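Local coordinates for protein MupZ (Pseudomonas fluorescens, PDB 6FXD) that probably acts as an epoxide hydrolase in mupirocin biosynthesis, working after a Rieske oxygenase in the cascade that builds oxygen heterocycles, at residues A[36-50]-A[89-101]. Sequence-based numbering, arbitrary orientation.
Sequences HLEAFKAYCAVFIEK and AELNSEAFHLASI
Leu98 pushes its forked end between His36 and Tyr43. Its CD2 sits over one face of the His36 imidazole, 4.2 Å from the centroid, in a CH-pi contact, while CD1 reaches Tyr43 CD2 at 3.6 Å, the two side chains crossing at about a right angle. A branched leucine suits this place because each methyl has its own aromatic neighbour. In His36, CG lies anti to the carbonyl carbon (chi1 -64°), which turns the imidazole face to Leu98 CD2. His36 CB rests against Leu98 O at 3.5 Å. Replacing His36 with an alanine would remove the imidazole, and Leu98 CD2 would probably lose its aromatic neighbour, leaving a gap at the start of helix 37-51.

Farther along, Ala95 is small enough for CB to serve two rings: it stands over a face of Tyr43, 14° off the ring normal, and at the edge of Phe47, 4.0 Å from CE1. Phe47 in turn offers a face to Leu91 CB, 4.3 Å from the ring centroid. The methyls of Leu91 continue past the ring, CD2 to Val46 CG1 at 3.7 Å and CD1 to CB of Lys50, whose aliphatic part supplies the apolar surface. Deeper, Phe40 CE2 meets Ala99 CB at 3.9 Å, and the Phe40 ring stands edge-to-face with Phe30 of strand 24-31.

Segments 37-50 and 89-94, from helices 37-51 and 78-94, run nearly antiparallel, at 169°; a loop then leads into strand 100-108. Apolar and CH-pi contacts hold this surface seam together, so the fit probably rests on side-chain shape rather than directed polar bonds, while the covered Leu98 O has no polar partner.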
ATOM      1  N   HIS A  36      11.565  15.868 -40.416  1.00 23.32           N
ATOM      2  CA  HIS A  36      11.846  16.604 -39.192  1.00 22.70           C
ATOM      3  C   HIS A  36      12.573  15.769 -38.144  1.00 21.30           C
ATOM      4  O   HIS A  36      12.859  16.286 -37.058  1.00 22.87           O
ATOM      5  CB  HIS A  36      10.548  17.120 -38.558  1.00 24.60           C
ATOM      6  CG  HIS A  36       9.817  18.124 -39.388  1.00 28.38           C
ATOM      7  ND1 HIS A  36      10.463  19.040 -40.194  1.00 32.39           N
ATOM      8  CD2 HIS A  36       8.492  18.370 -39.524  1.00 30.61           C
ATOM      9  CE1 HIS A  36       9.565  19.799 -40.798  1.00 32.17           C
ATOM     10  NE2 HIS A  36       8.364  19.414 -40.409  1.00 32.36           N
ATOM     11  N   LEU A  37      12.863  14.494 -38.426  1.00 21.91           N
ATOM     12  CA  LEU A  37      13.358  13.600 -37.382  1.00 20.70           C
ATOM     13  C   LEU A  37      14.706  14.057 -36.831  1.00 22.26           C
ATOM     14  O   LEU A  37      14.924  14.045 -35.617  1.00 22.19           O
ATOM     15  CB  LEU A  37      13.435  12.159 -37.904  1.00 22.76           C
ATOM     16  CG  LEU A  37      13.900  11.086 -36.899  1.00 23.27           C
ATOM     17  CD1 LEU A  37      12.936  11.012 -35.724  1.00 22.49           C
ATOM     18  CD2 LEU A  37      14.086   9.703 -37.532  1.00 24.70           C
ATOM     19  N   GLU A  38      15.628  14.473 -37.708  1.00 22.34           N
ATOM     20  CA  GLU A  38      16.952  14.869 -37.216  1.00 23.91           C
ATOM     21  C   GLU A  38      16.894  16.184 -36.442  1.00 23.70           C
ATOM     22  O   GLU A  38      17.607  16.362 -35.441  1.00 22.54           O
ATOM     23  CB  GLU A  38      17.965  14.946 -38.363  1.00 29.87           C
ATOM     24  CG  GLU A  38      18.265  13.597 -39.008  1.00 37.13           C
ATOM     25  CD  GLU A  38      18.570  12.511 -37.987  1.00 50.40           C
ATOM     26  OE1 GLU A  38      19.350  12.772 -37.041  1.00 53.68           O
ATOM     27  OE2 GLU A  38      18.022  11.392 -38.130  1.00 54.72           O
ATOM     28  N   ALA A  39      16.044  17.110 -36.886  1.00 21.44           N
ATOM     29  CA  ALA A  39      15.835  18.337 -36.126  1.00 22.94           C
ATOM     30  C   ALA A  39      15.209  18.040 -34.764  1.00 21.04           C
ATOM     31  O   ALA A  39      15.581  18.651 -33.756  1.00 22.19           O
ATOM     32  CB  ALA A  39      14.970  19.319 -36.922  1.00 21.81           C
ATOM     33  N   PHE A  40      14.223  17.136 -34.721  1.00 20.13           N
ATOM     34  CA  PHE A  40      13.646  16.742 -33.442  1.00 19.44           C
ATOM     35  C   PHE A  40      14.714  16.202 -32.498  1.00 21.05           C
ATOM     36  O   PHE A  40      14.785  16.601 -31.333  1.00 19.87           O
ATOM     37  CB  PHE A  40      12.552  15.697 -33.686  1.00 18.59           C
ATOM     38  CG  PHE A  40      11.786  15.292 -32.439  1.00 20.32           C
ATOM     39  CD1 PHE A  40      12.295  14.344 -31.566  1.00 20.36           C
ATOM     40  CD2 PHE A  40      10.557  15.873 -32.151  1.00 21.97           C
ATOM     41  CE1 PHE A  40      11.602  13.983 -30.413  1.00 20.95           C
ATOM     42  CE2 PHE A  40       9.842  15.504 -30.994  1.00 22.79           C
ATOM     43  CZ  PHE A  40      10.361  14.573 -30.130  1.00 21.24           C
ATOM     44  N   LYS A  41      15.565  15.299 -32.996  1.00 20.77           N
ATOM     45  CA  LYS A  41      16.623  14.744 -32.156  1.00 20.08           C
ATOM     46  C   LYS A  41      17.598  15.819 -31.668  1.00 21.41           C
ATOM     47  O   LYS A  41      18.075  15.766 -30.530  1.00 22.78           O
ATOM     48  CB  LYS A  41      17.335  13.620 -32.904  1.00 20.92           C
ATOM     49  CG  LYS A  41      16.415  12.413 -33.114  1.00 21.42           C
ATOM     50  CD  LYS A  41      17.157  11.221 -33.722  1.00 22.53           C
ATOM     51  CE  LYS A  41      16.218   9.995 -33.864  1.00 24.14           C
ATOM     52  NZ  LYS A  41      16.979   8.762 -34.149  1.00 26.36           N
ATOM     53  N   ALA A  42      17.905  16.808 -32.512  1.00 21.28           N
ATOM     54  CA  ALA A  42      18.766  17.906 -32.072  1.00 22.05           C
ATOM     55  C   ALA A  42      18.115  18.689 -30.934  1.00 22.38           C
ATOM     56  O   ALA A  42      18.783  19.053 -29.951  1.00 23.48           O
ATOM     57  CB  ALA A  42      19.059  18.811 -33.260  1.00 23.27           C
ATOM     58  N   TYR A  43      16.823  19.002 -31.071  1.00 22.80           N
ATOM     59  CA  TYR A  43      16.136  19.744 -30.020  1.00 22.67           C
ATOM     60  C   TYR A  43      16.050  18.959 -28.722  1.00 21.90           C
ATOM     61  O   TYR A  43      15.846  19.545 -27.664  1.00 22.48           O
ATOM     62  CB  TYR A  43      14.744  20.158 -30.466  1.00 24.21           C
ATOM     63  CG  TYR A  43      14.713  21.513 -31.060  1.00 26.14           C
ATOM     64  CD1 TYR A  43      14.763  22.630 -30.248  1.00 28.58           C
ATOM     65  CD2 TYR A  43      14.661  21.683 -32.429  1.00 27.52           C
ATOM     66  CE1 TYR A  43      14.746  23.898 -30.793  1.00 28.73           C
ATOM     67  CE2 TYR A  43      14.643  22.951 -32.987  1.00 29.37           C
ATOM     68  CZ  TYR A  43      14.686  24.049 -32.161  1.00 29.65           C
ATOM     69  OH  TYR A  43      14.659  25.313 -32.714  1.00 33.44           O
ATOM     70  N   CYS A  44      16.103  17.628 -28.790  1.00 22.10           N
ATOM     71  CA  CYS A  44      16.059  16.851 -27.558  1.00 21.34           C
ATOM     72  C   CYS A  44      17.166  17.265 -26.597  1.00 21.19           C
ATOM     73  O   CYS A  44      16.958  17.268 -25.381  1.00 22.41           O
ATOM     74  CB  CYS A  44      16.173  15.369 -27.863  1.00 21.50           C
ATOM     75  SG  CYS A  44      14.623  14.626 -28.516  1.00 25.98           S
ATOM     76  N   ALA A  45      18.346  17.656 -27.126  1.00 21.27           N
ATOM     77  CA  ALA A  45      19.432  18.117 -26.265  1.00 21.08           C
ATOM     78  C   ALA A  45      19.048  19.404 -25.555  1.00 21.81           C
ATOM     79  O   ALA A  45      19.392  19.607 -24.387  1.00 21.15           O
ATOM     80  CB  ALA A  45      20.698  18.340 -27.093  1.00 22.78           C
ATOM     81  N   VAL A  46      18.309  20.274 -26.249  1.00 20.02           N
ATOM     82  CA  VAL A  46      17.845  21.517 -25.649  1.00 20.13           C
ATOM     83  C   VAL A  46      16.839  21.233 -24.534  1.00 19.74           C
ATOM     84  O   VAL A  46      16.905  21.835 -23.451  1.00 21.28           O
ATOM     85  CB  VAL A  46      17.270  22.434 -26.746  1.00 20.64           C
ATOM     86  CG1 VAL A  46      16.700  23.728 -26.157  1.00 23.89           C
ATOM     87  CG2 VAL A  46      18.324  22.729 -27.817  1.00 20.66           C
ATOM     88  N   PHE A  47      15.891  20.311 -24.776  1.00 18.90           N
ATOM     89  CA  PHE A  47      14.913  20.016 -23.741  1.00 20.11           C
ATOM     90  C   PHE A  47      15.550  19.328 -22.546  1.00 19.74           C
ATOM     91  O   PHE A  47      15.163  19.594 -21.408  1.00 20.45           O
ATOM     92  CB  PHE A  47      13.811  19.137 -24.311  1.00 20.00           C
ATOM     93  CG  PHE A  47      12.767  19.896 -25.055  1.00 23.17           C
ATOM     94  CD1 PHE A  47      13.031  20.381 -26.325  1.00 25.83           C
ATOM     95  CD2 PHE A  47      11.545  20.151 -24.478  1.00 25.82           C
ATOM     96  CE1 PHE A  47      12.074  21.103 -27.013  1.00 29.06           C
ATOM     97  CE2 PHE A  47      10.579  20.853 -25.168  1.00 29.05           C
ATOM     98  CZ  PHE A  47      10.855  21.333 -26.443  1.00 29.90           C
ATOM     99  N   ILE A  48      16.532  18.453 -22.782  1.00 19.32           N
ATOM    100  CA  ILE A  48      17.218  17.796 -21.673  1.00 21.03           C
ATOM    101  C   ILE A  48      17.981  18.816 -20.832  1.00 22.57           C
ATOM    102  O   ILE A  48      17.976  18.768 -19.598  1.00 22.71           O
ATOM    103  CB  ILE A  48      18.148  16.686 -22.194  1.00 22.10           C
ATOM    104  CG1 ILE A  48      17.319  15.504 -22.706  1.00 23.20           C
ATOM    105  CG2 ILE A  48      19.092  16.251 -21.106  1.00 24.68           C
ATOM    106  CD1 ILE A  48      18.075  14.594 -23.634  1.00 23.74           C
ATOM    107  N   GLU A  49      18.684  19.738 -21.483  1.00 23.10           N
ATOM    108  CA  GLU A  49      19.423  20.717 -20.702  1.00 23.29           C
ATOM    109  C   GLU A  49      18.493  21.537 -19.825  1.00 23.48           C
ATOM    110  O   GLU A  49      18.804  21.815 -18.656  1.00 24.32           O
ATOM    111  CB  GLU A  49      20.189  21.625 -21.656  1.00 24.34           C
ATOM    112  CG  GLU A  49      21.253  22.520 -20.973  1.00 27.24           C
ATOM    113  CD  GLU A  49      20.691  23.773 -20.319  1.00 30.90           C
ATOM    114  OE1 GLU A  49      19.660  24.294 -20.792  1.00 30.90           O
ATOM    115  OE2 GLU A  49      21.316  24.251 -19.336  1.00 32.10           O
ATOM    116  N   LYS A  50      17.369  21.979 -20.389  1.00 22.74           N
ATOM    117  CA  LYS A  50      16.437  22.804 -19.631  1.00 24.35           C
ATOM    118  C   LYS A  50      15.856  22.023 -18.457  1.00 23.98           C
ATOM    119  O   LYS A  50      15.774  22.537 -17.337  1.00 24.98           O
ATOM    120  CB  LYS A  50      15.330  23.275 -20.575  1.00 27.55           C
ATOM    121  CG  LYS A  50      14.406  24.349 -20.028  1.00 35.28           C
ATOM    122  CD  LYS A  50      15.079  25.702 -19.944  1.00 41.51           C
ATOM    123  CE  LYS A  50      14.101  26.743 -19.414  1.00 47.29           C
ATOM    124  NZ  LYS A  50      14.778  27.871 -18.708  1.00 50.03           N
ATOM    125  N   ALA A  89       7.401  25.466 -20.957  1.00 31.66           N
ATOM    126  CA  ALA A  89       6.312  26.004 -21.767  1.00 34.30           C
ATOM    127  C   ALA A  89       6.843  26.768 -22.965  1.00 37.65           C
ATOM    128  O   ALA A  89       6.371  26.577 -24.095  1.00 37.49           O
ATOM    129  CB  ALA A  89       5.418  26.896 -20.908  1.00 36.69           C
ATOM    130  N   GLU A  90       7.843  27.620 -22.737  1.00 39.86           N
ATOM    131  CA  GLU A  90       8.397  28.429 -23.811  1.00 45.46           C
ATOM    132  C   GLU A  90       9.070  27.569 -24.876  1.00 46.29           C
ATOM    133  O   GLU A  90       8.889  27.816 -26.076  1.00 44.96           O
ATOM    134  CB  GLU A  90       9.360  29.456 -23.228  1.00 53.19           C
ATOM    135  CG  GLU A  90       8.683  30.531 -22.412  1.00 60.53           C
ATOM    136  CD  GLU A  90       8.820  30.277 -20.929  1.00 68.72           C
ATOM    137  OE1 GLU A  90       9.837  29.669 -20.536  1.00 71.43           O
ATOM    138  OE2 GLU A  90       7.925  30.678 -20.156  1.00 72.01           O
ATOM    139  N   LEU A  91       9.859  26.569 -24.459  1.00 44.42           N
ATOM    140  CA  LEU A  91      10.514  25.679 -25.417  1.00 44.98           C
ATOM    141  C   LEU A  91       9.497  24.859 -26.196  1.00 46.44           C
ATOM    142  O   LEU A  91       9.646  24.659 -27.408  1.00 47.55           O
ATOM    143  CB  LEU A  91      11.470  24.734 -24.689  1.00 45.33           C
ATOM    144  CG  LEU A  91      12.895  25.219 -24.451  1.00 45.88           C
ATOM    145  CD1 LEU A  91      13.675  24.147 -23.716  1.00 46.10           C
ATOM    146  CD2 LEU A  91      13.553  25.555 -25.773  1.00 46.41           C
ATOM    147  N   ASN A  92       8.473  24.349 -25.508  1.00 46.04           N
ATOM    148  CA  ASN A  92       7.431  23.578 -26.175  1.00 49.07           C
ATOM    149  C   ASN A  92       6.825  24.374 -27.322  1.00 50.31           C
ATOM    150  O   ASN A  92       6.642  23.860 -28.434  1.00 48.69           O
ATOM    151  CB  ASN A  92       6.356  23.208 -25.151  1.00 51.63           C
ATOM    152  CG  ASN A  92       5.151  22.539 -25.782  1.00 57.75           C
ATOM    153  OD1 ASN A  92       5.206  21.368 -26.156  1.00 63.61           O
ATOM    154  ND2 ASN A  92       4.049  23.272 -25.887  1.00 58.01           N
ATOM    155  N   SER A  93       6.534  25.649 -27.072  1.00 51.09           N
ATOM    156  CA  SER A  93       5.913  26.488 -28.086  1.00 54.91           C
ATOM    157  C   SER A  93       6.827  26.795 -29.268  1.00 54.37           C
ATOM    158  O   SER A  93       6.322  27.098 -30.352  1.00 54.84           O
ATOM    159  CB  SER A  93       5.370  27.771 -27.461  1.00 59.12           C
ATOM    160  OG  SER A  93       4.600  28.499 -28.401  1.00 62.16           O
ATOM    161  N   GLU A  94       8.149  26.731 -29.114  1.00 54.37           N
ATOM    162  CA  GLU A  94       8.930  27.051 -30.303  1.00 52.58           C
ATOM    163  C   GLU A  94       9.330  25.828 -31.123  1.00 49.25           C
ATOM    164  O   GLU A  94       9.481  25.935 -32.343  1.00 48.70           O
ATOM    165  CB  GLU A  94      10.126  27.955 -29.980  1.00 54.16           C
ATOM    166  CG  GLU A  94       9.866  28.951 -28.933  1.00 61.24           C
ATOM    167  CD  GLU A  94       8.814  30.010 -29.256  1.00 67.27           C
ATOM    168  OE1 GLU A  94       7.891  29.786 -30.064  1.00 68.84           O
ATOM    169  OE2 GLU A  94       8.873  31.090 -28.642  1.00 75.57           O
ATOM    170  N   ALA A  95       9.540  24.676 -30.488  1.00 46.13           N
ATOM    171  CA  ALA A  95       9.737  23.437 -31.232  1.00 45.58           C
ATOM    172  C   ALA A  95       8.424  22.752 -31.583  1.00 41.78           C
ATOM    173  O   ALA A  95       8.438  21.627 -32.104  1.00 43.23           O
ATOM    174  CB  ALA A  95      10.664  22.479 -30.475  1.00 44.84           C
ATOM    175  N   PHE A  96       7.300  23.410 -31.296  1.00 44.36           N
ATOM    176  CA  PHE A  96       5.939  22.931 -31.508  1.00 45.02           C
ATOM    177  C   PHE A  96       5.748  22.267 -32.865  1.00 39.84           C
ATOM    178  O   PHE A  96       4.983  21.309 -32.982  1.00 38.35           O
ATOM    179  CB  PHE A  96       4.982  24.124 -31.367  1.00 48.24           C
ATOM    180  CG  PHE A  96       3.517  23.757 -31.286  1.00 51.91           C
ATOM    181  CD1 PHE A  96       2.977  23.228 -30.123  1.00 54.38           C
ATOM    182  CD2 PHE A  96       2.676  23.995 -32.356  1.00 51.42           C
ATOM    183  CE1 PHE A  96       1.626  22.913 -30.043  1.00 56.12           C
ATOM    184  CE2 PHE A  96       1.326  23.683 -32.284  1.00 53.42           C
ATOM    185  CZ  PHE A  96       0.802  23.141 -31.124  1.00 54.42           C
ATOM    186  N   HIS A  97       6.451  22.743 -33.889  1.00 38.27           N
ATOM    187  CA  HIS A  97       6.114  22.396 -35.263  1.00 38.37           C
ATOM    188  C   HIS A  97       6.779  21.119 -35.768  1.00 32.63           C
ATOM    189  O   HIS A  97       6.474  20.683 -36.883  1.00 32.37           O
ATOM    190  CB  HIS A  97       6.414  23.578 -36.192  1.00 46.59           C
ATOM    191  CG  HIS A  97       5.580  24.787 -35.902  1.00 55.17           C
ATOM    192  ND1 HIS A  97       4.211  24.798 -36.052  1.00 58.56           N
ATOM    193  CD2 HIS A  97       5.918  26.017 -35.447  1.00 59.20           C
ATOM    194  CE1 HIS A  97       3.741  25.987 -35.714  1.00 61.26           C
ATOM    195  NE2 HIS A  97       4.757  26.745 -35.343  1.00 61.23           N
ATOM    196  N   LEU A  98       7.645  20.488 -34.977  1.00 26.99           N
ATOM    197  CA  LEU A  98       8.414  19.350 -35.469  1.00 25.82           C
ATOM    198  C   LEU A  98       7.677  18.020 -35.372  1.00 26.42           C
ATOM    199  O   LEU A  98       8.077  17.060 -36.040  1.00 27.87           O
ATOM    200  CB  LEU A  98       9.749  19.258 -34.718  1.00 28.29           C
ATOM    201  CG  LEU A  98      10.671  20.437 -35.002  1.00 30.10           C
ATOM    202  CD1 LEU A  98      11.940  20.230 -34.214  1.00 31.50           C
ATOM    203  CD2 LEU A  98      10.939  20.557 -36.502  1.00 30.76           C
ATOM    204  N   ALA A  99       6.643  17.938 -34.547  1.00 24.42           N
ATOM    205  CA  ALA A  99       5.986  16.663 -34.312  1.00 23.40           C
ATOM    206  C   ALA A  99       4.614  16.920 -33.711  1.00 25.32           C
ATOM    207  O   ALA A  99       4.278  18.046 -33.343  1.00 27.95           O
ATOM    208  CB  ALA A  99       6.825  15.795 -33.374  1.00 24.04           C
ATOM    209  N   SER A 100       3.822  15.859 -33.615  1.00 26.29           N
ATOM    210  CA  SER A 100       2.573  15.918 -32.872  1.00 28.88           C
ATOM    211  C   SER A 100       2.583  14.843 -31.795  1.00 26.18           C
ATOM    212  O   SER A 100       3.200  13.785 -31.955  1.00 25.42           O
ATOM    213  CB  SER A 100       1.351  15.773 -33.787  1.00 33.41           C
ATOM    214  OG  SER A 100       1.427  14.590 -34.551  1.00 37.95           O
ATOM    215  N   ILE A 101       1.946  15.139 -30.673  1.00 25.75           N
ATOM    216  CA  ILE A 101       1.826  14.167 -29.594  1.00 25.27           C
ATOM    217  C   ILE A 101       0.549  13.377 -29.834  1.00 27.11           C
ATOM    218  O   ILE A 101      -0.542  13.956 -29.910  1.00 29.52           O
ATOM    219  CB  ILE A 101       1.814  14.848 -28.219  1.00 26.44           C
ATOM    220  CG1 ILE A 101       3.221  15.374 -27.917  1.00 26.80           C
ATOM    221  CG2 ILE A 101       1.432  13.842 -27.143  1.00 27.03           C
ATOM    222  CD1 ILE A 101       3.352  16.193 -26.648  1.00 29.01           C
TER